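PDB 3WAD: glycosyltransferase from Streptomyces halstedii, which belongs to the GT-B glycosyltransferases of the erythromycin biosynthesis protein CIII-like family, whose fold pairs two Rossmann-like domains. Local coordinates for residues T88-Y91 / I92-V95; N165-T168 / G169-A172; A233-D237 / W238-A242; R326-A329 / I330-V334. One frame throughout, in Å; residues are numbered along the deposited sequence.

Contact 1: T88-Y91 / I92-V95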
# COMPACT_ATOMS: atom_id res chain seq x y z
N THR B 88 11.09 22.36 -35.06
CA THR B 88 10.37 22.48 -36.33
C THR B 88 9.35 21.35 -36.46
O THR B 88 9.48 20.34 -35.76
CB THR B 88 11.34 22.26 -37.48
OG1 THR B 88 11.85 20.94 -37.37
CG2 THR B 88 12.57 23.24 -37.40
N TRP B 89 8.36 21.52 -37.36
CA TRP B 89 7.43 20.47 -37.72
C TRP B 89 8.19 19.16 -38.07
O TRP B 89 7.83 18.08 -37.55
CB TRP B 89 6.56 20.88 -38.91
CG TRP B 89 5.46 19.85 -39.19
CD1 TRP B 89 4.19 19.80 -38.62
CD2 TRP B 89 5.55 18.73 -40.08
NE1 TRP B 89 3.49 18.72 -39.11
CE2 TRP B 89 4.30 18.05 -40.01
CE3 TRP B 89 6.56 18.24 -40.94
CZ2 TRP B 89 4.04 16.90 -40.76
CZ3 TRP B 89 6.30 17.09 -41.68
CH2 TRP B 89 5.05 16.44 -41.60
N GLN B 90 9.27 19.23 -38.89
CA GLN B 90 9.96 18.02 -39.29
C GLN B 90 10.62 17.28 -38.10
O GLN B 90 10.60 16.03 -38.01
CB GLN B 90 11.07 18.30 -40.31
CG GLN B 90 11.52 17.02 -41.06
CD GLN B 90 10.33 16.24 -41.74
OE1 GLN B 90 9.59 16.80 -42.58
NE2 GLN B 90 10.11 14.96 -41.33
N TYR B 91 11.24 18.04 -37.22
CA TYR B 91 11.86 17.45 -36.02
C TYR B 91 10.86 16.74 -35.12
O TYR B 91 11.09 15.62 -34.71
CB TYR B 91 12.55 18.53 -35.21
CG TYR B 91 13.23 17.99 -33.92
CD1 TYR B 91 14.43 17.30 -33.97
CD2 TYR B 91 12.63 18.17 -32.69
CE1 TYR B 91 15.06 16.82 -32.80
CE2 TYR B 91 13.23 17.72 -31.50
CZ TYR B 91 14.44 17.04 -31.57
OH TYR B 91 15.01 16.58 -30.41
N ILE B 92 9.75 17.42 -34.77
CA ILE B 92 8.74 16.83 -33.87
C ILE B 92 8.04 15.60 -34.52
O ILE B 92 7.85 14.52 -33.90
CB ILE B 92 7.79 17.92 -33.43
CG1 ILE B 92 8.58 18.91 -32.60
CG2 ILE B 92 6.59 17.33 -32.62
CD1 ILE B 92 7.76 20.08 -32.15
N HIS B 93 7.74 15.74 -35.81
CA HIS B 93 7.34 14.62 -36.64
C HIS B 93 8.25 13.40 -36.47
O HIS B 93 7.77 12.25 -36.26
CB HIS B 93 7.32 15.06 -38.10
CG HIS B 93 7.03 13.94 -39.03
ND1 HIS B 93 7.98 13.00 -39.37
CD2 HIS B 93 5.90 13.58 -39.69
CE1 HIS B 93 7.45 12.11 -40.19
NE2 HIS B 93 6.19 12.44 -40.40
N ASP B 94 9.55 13.62 -36.60
CA ASP B 94 10.48 12.49 -36.51
C ASP B 94 10.63 12.00 -35.08
O ASP B 94 10.84 10.83 -34.90
CB ASP B 94 11.84 12.77 -37.14
CG ASP B 94 11.76 13.13 -38.64
OD1 ASP B 94 10.75 12.81 -39.33
OD2 ASP B 94 12.77 13.74 -39.12
N VAL B 95 10.56 12.88 -34.09
CA VAL B 95 10.54 12.43 -32.72
C VAL B 95 9.32 11.45 -32.57
O VAL B 95 9.47 10.35 -32.04
CB VAL B 95 10.49 13.59 -31.70
CG1 VAL B 95 10.26 13.05 -30.38
CG2 VAL B 95 11.89 14.33 -31.63
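I92 makes the first backbone bond of helix 89-106, its N giving its hydrogen to T88 O, while its CG1 packs 3.6 Å from that same T88 O. T88 is the N-cap: its OG1 turns back to accept from Y91 N at 3.0 Å, serving an amide that the first turn of a helix cannot pair with a preceding carbonyl. H93 continues the spiral with its N bonded to W89 O. Its CB lies over the six-membered ring of W89 in a CH-pi contact, 4.2 Å from the centroid. With CG anti to the backbone N (chi1 175°), the imidazole is carried to the indole and meets it obliquely, planes at 37°, H93 CD2 being 3.5 Å from W89 CH2. ND1, in the plane of the imidazole, turns to D94 and donates to D94 OD1 at 2.8 Å, and Q90 NE2, its chain bent at chi2, reaches the same oxygen at 3.0 Å from the same face of the carboxylate. Two donors thus grip one oxygen and fix the carboxylate's rotation, though the amide bond, at 138°, is far from straight. V95 ends the turn: its N bonds to Y91 O, and its CG2 sits over one face of the Y91 ring, 3.9 Å from the centroid, in a second CH-pi contact. The Y91 hydroxyl is tied to T78 O in the preceding loop. Along helix 156-168, F164 stacks on W89, M160 touches Y91 and H163 meets I92, so this first turn lies against that helix.

Contact 2: N165-T168 / G169-A172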
# COMPACT_ATOMS: atom_id res chain seq x y z
N ASN B 165 0.74 20.21 -33.10
CA ASN B 165 -0.63 20.36 -33.60
C ASN B 165 -0.85 21.81 -34.11
O ASN B 165 -1.56 21.98 -35.07
CB ASN B 165 -1.71 20.02 -32.56
CG ASN B 165 -1.77 18.55 -32.18
OD1 ASN B 165 -1.41 17.67 -32.94
ND2 ASN B 165 -2.22 18.29 -30.96
N ARG B 166 -0.30 22.81 -33.41
CA ARG B 166 -0.25 24.21 -33.92
C ARG B 166 0.43 24.22 -35.31
O ARG B 166 -0.17 24.64 -36.31
CB ARG B 166 0.47 25.14 -32.93
CG ARG B 166 0.71 26.57 -33.56
CD ARG B 166 1.40 27.62 -32.65
NE ARG B 166 2.85 27.43 -32.62
CZ ARG B 166 3.51 26.74 -31.67
NH1 ARG B 166 2.85 26.17 -30.65
NH2 ARG B 166 4.82 26.62 -31.75
N LEU B 167 1.65 23.72 -35.42
CA LEU B 167 2.31 23.69 -36.76
C LEU B 167 1.50 23.00 -37.88
O LEU B 167 1.40 23.51 -39.00
CB LEU B 167 3.72 23.17 -36.69
CG LEU B 167 4.62 23.79 -35.61
CD1 LEU B 167 5.99 23.16 -35.67
CD2 LEU B 167 4.74 25.30 -35.72
N THR B 168 0.88 21.87 -37.53
CA THR B 168 0.18 21.03 -38.47
C THR B 168 -0.99 21.80 -39.05
O THR B 168 -1.23 21.75 -40.24
CB THR B 168 -0.31 19.77 -37.77
OG1 THR B 168 0.84 19.04 -37.30
CG2 THR B 168 -1.07 18.88 -38.71
N GLY B 169 -1.71 22.53 -38.20
CA GLY B 169 -2.96 23.20 -38.60
C GLY B 169 -2.72 24.40 -39.51
O GLY B 169 -3.67 25.08 -39.93
N GLU B 170 -1.45 24.68 -39.80
CA GLU B 170 -1.16 25.75 -40.70
C GLU B 170 -0.35 25.31 -41.91
O GLU B 170 0.01 26.16 -42.71
CB GLU B 170 -0.57 26.94 -39.97
CG GLU B 170 0.86 26.77 -39.61
CD GLU B 170 1.19 27.64 -38.43
OE1 GLU B 170 2.40 27.89 -38.08
OE2 GLU B 170 0.19 28.08 -37.84
N ARG B 171 -0.11 24.00 -42.08
CA ARG B 171 0.50 23.50 -43.33
C ARG B 171 -0.61 23.20 -44.29
O ARG B 171 -1.76 23.11 -43.86
CB ARG B 171 1.27 22.21 -43.10
CG ARG B 171 2.44 22.38 -42.15
CD ARG B 171 2.86 21.02 -41.66
NE ARG B 171 3.66 20.35 -42.65
CZ ARG B 171 4.94 20.66 -42.87
NH1 ARG B 171 5.56 21.60 -42.13
NH2 ARG B 171 5.62 19.99 -43.78
N ALA B 172 -0.28 23.02 -45.57
CA ALA B 172 -1.24 22.50 -46.56
C ALA B 172 -1.91 21.27 -46.02
O ALA B 172 -1.28 20.60 -45.21
CB ALA B 172 -0.50 22.11 -47.81
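G169 N takes up N165 O at 3.2 Å, the last full helical bond of helix 156-168, and leans weakly on R166 O as well. Here the helix gives way to a type I beta turn running from T168 to R171, and the bonding shortens from four residues to three. E170 N donates to L167 O at 3.2 Å, coming from above the carbonyl plane rather than along a lone pair, and R171 N closes the turn on T168 O, although the position of that oxygen is less certain. With R171 CG beside the backbone N (chi1 -63°), CG and CD pass L167 O; the bend at chi3 (79°) then turns the guanidinium to W89, on which it rests in a cation-pi contact, and R171 NE also binds D175 O. T168 OG1 accepts from W89 NE1 and is bonded to F164 O one turn earlier, so one hydroxyl links the helix end to the neighbouring indole. E170 adopts the less usual first torsion, CG between the backbone N and the carbonyl carbon (chi1 77°), and the chain then extends back along the helix. Its carboxylate comes near the guanidinium of R166, whose NH2 is hydrogen-bonded to H163 ND1, without touching it: E170 OE1 remains 5.5 Å from R166 NE. Nearer the backbone, E170 CG lies 3.4 Å from L167 O, the carbonyl that already accepts from E170 N.

Contact 3: A233-D237 / W238-A242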
# COMPACT_ATOMS: atom_id res chain seq x y z
N ALA B 233 10.88 -0.40 2.96
CA ALA B 233 11.83 0.34 3.76
C ALA B 233 11.90 -0.24 5.14
O ALA B 233 10.88 -0.58 5.71
CB ALA B 233 11.45 1.87 3.83
N VAL B 234 13.12 -0.38 5.63
CA VAL B 234 13.41 -0.84 7.00
C VAL B 234 14.29 0.24 7.65
O VAL B 234 15.28 0.68 7.05
CB VAL B 234 14.15 -2.17 6.99
CG1 VAL B 234 14.46 -2.63 8.42
CG2 VAL B 234 13.29 -3.22 6.23
N LEU B 235 13.91 0.76 8.80
CA LEU B 235 14.68 1.82 9.39
C LEU B 235 15.97 1.22 9.94
O LEU B 235 15.88 0.33 10.76
CB LEU B 235 13.92 2.43 10.53
CG LEU B 235 13.87 3.94 10.59
CD1 LEU B 235 12.87 4.36 9.48
CD2 LEU B 235 13.38 4.37 12.01
N PRO B 236 17.16 1.67 9.45
CA PRO B 236 18.38 1.10 10.06
C PRO B 236 18.67 1.72 11.43
O PRO B 236 18.18 2.82 11.75
CB PRO B 236 19.48 1.42 9.04
CG PRO B 236 19.05 2.72 8.45
CD PRO B 236 17.50 2.64 8.40
N ASP B 237 19.45 1.00 12.23
CA ASP B 237 19.73 1.43 13.59
C ASP B 237 20.32 2.83 13.59
O ASP B 237 19.96 3.68 14.38
CB ASP B 237 20.74 0.48 14.22
CG ASP B 237 20.08 -0.69 14.94
OD1 ASP B 237 20.77 -1.69 15.24
OD2 ASP B 237 18.88 -0.60 15.23
N TRP B 238 21.22 3.07 12.67
CA TRP B 238 21.99 4.29 12.72
C TRP B 238 21.11 5.53 12.45
O TRP B 238 21.36 6.60 13.03
CB TRP B 238 23.19 4.15 11.78
CG TRP B 238 22.81 4.04 10.39
CD1 TRP B 238 22.75 2.89 9.63
CD2 TRP B 238 22.40 5.12 9.54
NE1 TRP B 238 22.33 3.21 8.35
CE2 TRP B 238 22.12 4.57 8.28
CE3 TRP B 238 22.27 6.51 9.74
CZ2 TRP B 238 21.70 5.35 7.21
CZ3 TRP B 238 21.85 7.28 8.68
CH2 TRP B 238 21.58 6.70 7.42
N LEU B 239 20.06 5.39 11.62
CA LEU B 239 19.02 6.43 11.46
C LEU B 239 18.18 6.66 12.72
O LEU B 239 17.49 7.67 12.85
CB LEU B 239 18.07 6.13 10.30
CG LEU B 239 18.30 6.88 9.00
CD1 LEU B 239 17.30 6.51 7.96
CD2 LEU B 239 18.26 8.36 9.25
N ARG B 240 18.21 5.72 13.65
CA ARG B 240 17.27 5.80 14.76
C ARG B 240 17.81 6.72 15.84
O ARG B 240 17.05 7.23 16.67
CB ARG B 240 16.91 4.40 15.28
CG ARG B 240 15.70 3.81 14.53
CD ARG B 240 15.90 2.33 14.06
NE ARG B 240 15.49 1.25 14.98
CZ ARG B 240 15.12 1.37 16.26
NH1 ARG B 240 15.10 2.54 16.90
NH2 ARG B 240 14.75 0.27 16.93
N GLU B 241 19.12 6.96 15.79
CA GLU B 241 19.83 7.73 16.79
C GLU B 241 19.74 9.24 16.55
O GLU B 241 19.99 9.72 15.44
CB GLU B 241 21.31 7.31 16.83
CG GLU B 241 21.56 5.78 16.75
CD GLU B 241 23.05 5.39 16.71
OE1 GLU B 241 23.92 6.30 16.77
OE2 GLU B 241 23.37 4.18 16.62
N ALA B 242 19.40 9.99 17.60
CA ALA B 242 19.56 11.46 17.62
C ALA B 242 20.64 11.95 16.63
O ALA B 242 21.81 11.54 16.70
CB ALA B 242 19.88 11.93 19.04
O HOH W 1 16.42 -0.53 13.34
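P236 lies with its ring over one face of the W238 indole, CG 3.3 Å from W238 NE1. W238 CG stands between the backbone N and the carbonyl carbon (chi1 65°), which turns the indole back to P236; L239 CG covers the same face beside the proline, and L239 CD1 touches P236 CD at 3.9 Å. R240 runs past L235 and P236 O, its CG meeting L235 CD2 at 3.5 Å. Water 1 lies in plane at the edge of the guanidinium: it accepts from R240 NE at 2.6 Å and donates to both L235 O and D237 OD2. D237 OD2 itself lies well out of the guanidinium plane, carboxylate and guanidinium 65° apart, and its long salt bridge to R240 NE (3.9 Å) is of charges only. R240 N bonds to D237 O, closing the short helical turn, while R240 NH2 binds P52 O of the second subunit. W238 meets R300 in a cation-pi contact, and L239 packs on helix 307-310. Strand 233-234 pairs in parallel with a strand of the second subunit, and this piece of chain between strands 221-222 and 247-251, one from each sheet, is consistent with the interdomain connection of a GT-B fold.

Contact 4: R326-A329 / I330-V334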
# COMPACT_ATOMS: atom_id res chain seq x y z
N ARG B 326 13.69 14.55 -6.20
CA ARG B 326 13.35 15.96 -6.04
C ARG B 326 11.98 16.17 -5.36
O ARG B 326 11.79 17.16 -4.66
CB ARG B 326 13.44 16.72 -7.36
CG ARG B 326 12.31 16.45 -8.30
CD ARG B 326 12.64 16.96 -9.68
NE ARG B 326 11.45 16.74 -10.52
CZ ARG B 326 11.49 16.41 -11.80
NH1 ARG B 326 12.67 16.25 -12.43
NH2 ARG B 326 10.34 16.23 -12.47
N THR B 327 11.04 15.25 -5.53
CA THR B 327 9.78 15.38 -4.83
C THR B 327 10.00 15.18 -3.36
O THR B 327 9.35 15.84 -2.57
CB THR B 327 8.67 14.44 -5.37
OG1 THR B 327 8.51 14.67 -6.75
CG2 THR B 327 7.35 14.75 -4.77
N ASN B 328 10.93 14.30 -2.96
CA ASN B 328 11.29 14.17 -1.56
C ASN B 328 11.95 15.47 -1.01
O ASN B 328 11.63 15.93 0.13
CB ASN B 328 12.25 12.98 -1.36
CG ASN B 328 11.54 11.68 -1.21
OD1 ASN B 328 11.04 11.36 -0.16
ND2 ASN B 328 11.49 10.90 -2.28
N ALA B 329 12.80 16.13 -1.82
CA ALA B 329 13.44 17.37 -1.32
C ALA B 329 12.36 18.47 -1.22
O ALA B 329 12.44 19.34 -0.33
CB ALA B 329 14.53 17.86 -2.26
N ILE B 330 11.40 18.44 -2.15
CA ILE B 330 10.25 19.38 -2.06
C ILE B 330 9.47 19.16 -0.77
O ILE B 330 9.23 20.12 -0.00
CB ILE B 330 9.30 19.26 -3.24
CG1 ILE B 330 9.99 19.77 -4.50
CG2 ILE B 330 7.97 20.10 -3.01
CD1 ILE B 330 9.06 19.85 -5.60
N ARG B 331 9.08 17.90 -0.52
CA ARG B 331 8.22 17.58 0.59
C ARG B 331 8.89 17.85 1.96
O ARG B 331 8.24 18.29 2.91
CB ARG B 331 7.74 16.12 0.49
CG ARG B 331 7.02 15.60 1.70
CD ARG B 331 6.63 14.16 1.49
NE ARG B 331 5.68 13.74 2.52
CZ ARG B 331 5.27 12.48 2.70
NH1 ARG B 331 5.76 11.48 1.93
NH2 ARG B 331 4.40 12.21 3.68
N TYR B 332 10.19 17.57 2.06
CA TYR B 332 10.93 17.79 3.29
C TYR B 332 11.63 19.19 3.32
O TYR B 332 12.29 19.51 4.30
CB TYR B 332 11.87 16.59 3.63
CG TYR B 332 11.02 15.33 3.80
CD1 TYR B 332 10.15 15.19 4.92
CD2 TYR B 332 10.96 14.38 2.78
CE1 TYR B 332 9.27 14.09 5.02
CE2 TYR B 332 10.13 13.26 2.89
CZ TYR B 332 9.28 13.13 3.99
OH TYR B 332 8.49 12.05 4.08
N GLY B 333 11.48 20.01 2.28
CA GLY B 333 12.00 21.42 2.33
C GLY B 333 13.54 21.47 2.35
O GLY B 333 14.17 22.20 3.15
N VAL B 334 14.18 20.66 1.50
CA VAL B 334 15.63 20.45 1.66
C VAL B 334 16.32 21.05 0.43
O VAL B 334 15.96 20.73 -0.68
CB VAL B 334 16.00 18.91 1.85
CG1 VAL B 334 17.52 18.70 1.98
CG2 VAL B 334 15.30 18.30 3.11
O HOH W 2 8.35 10.63 0.75
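A Schellman motif ends helix 323-332, within the beta-alpha-beta unit formed with strands 314-319 and 336-338. V334 N reaches back to A329 O at 2.8 Å, and G333 N bonds to I330 O at 3.2 Å; G333 bends the chain with a positive phi of 68°, a conformation that glycine adopts without strain. The reversal returns V334 over the last turn, so that its CB meets A329 CB at 4.5 Å, the small apolar touch usual across this cap. One turn back, I330 N, R331 N and Y332 N bond to the carbonyls of R326, T327 and N328. N328 and Y332 lie side by side, amide and ring planes only 15° apart, with OD1 in plane at the ring edge, 3.7 Å from Y332 CE2. R331 CG, anti to the backbone N (chi1 170°), sits over the centre of one face of that ring and starts an extended chain, and the Y332 hydroxyl in turn lies over a face of the R331 guanidinium. R331 NH1 gives a weak bond to water 2, which donates to N328 OD1 at 2.9 Å. N328 ND2 is held separately, by G324 O and N230 OD1. The R331 and Y332 ends both meet the second subunit: R331 NH2 forms a salt bridge to its E30, whose OE1 also bonds to Y332 OH. Within the chain, R326 pairs with D345 and packs on helix 346-355, I330 meets I392 and Y396 of helix 384-397, and Y332 touches H308 of helix 307-310.

In the fold
The four contacts fall into two pairs. Contacts 1 and 2, centres about 12 Å apart, touch directly: W89 NE1 lies 3.2 Å from T168 OG1 and W89 CG lies 3.4 Å from R171 NH1, so the start of one helix and the end of the other meet at one tryptophan. Contacts 3 and 4 lie on the other side of the chain's centre, about 20 Å apart between centres and about 10 Å between nearest atoms; both reach the second subunit and both pack on helix 307-310. Contact 4 belongs to the C-terminal Rossmann-like domain, contacts 1 and 2 to the N-terminal one, and contact 3 to the chain between the two sheets. Contacts 1 and 4 approach to about 18 Å at their nearest atoms.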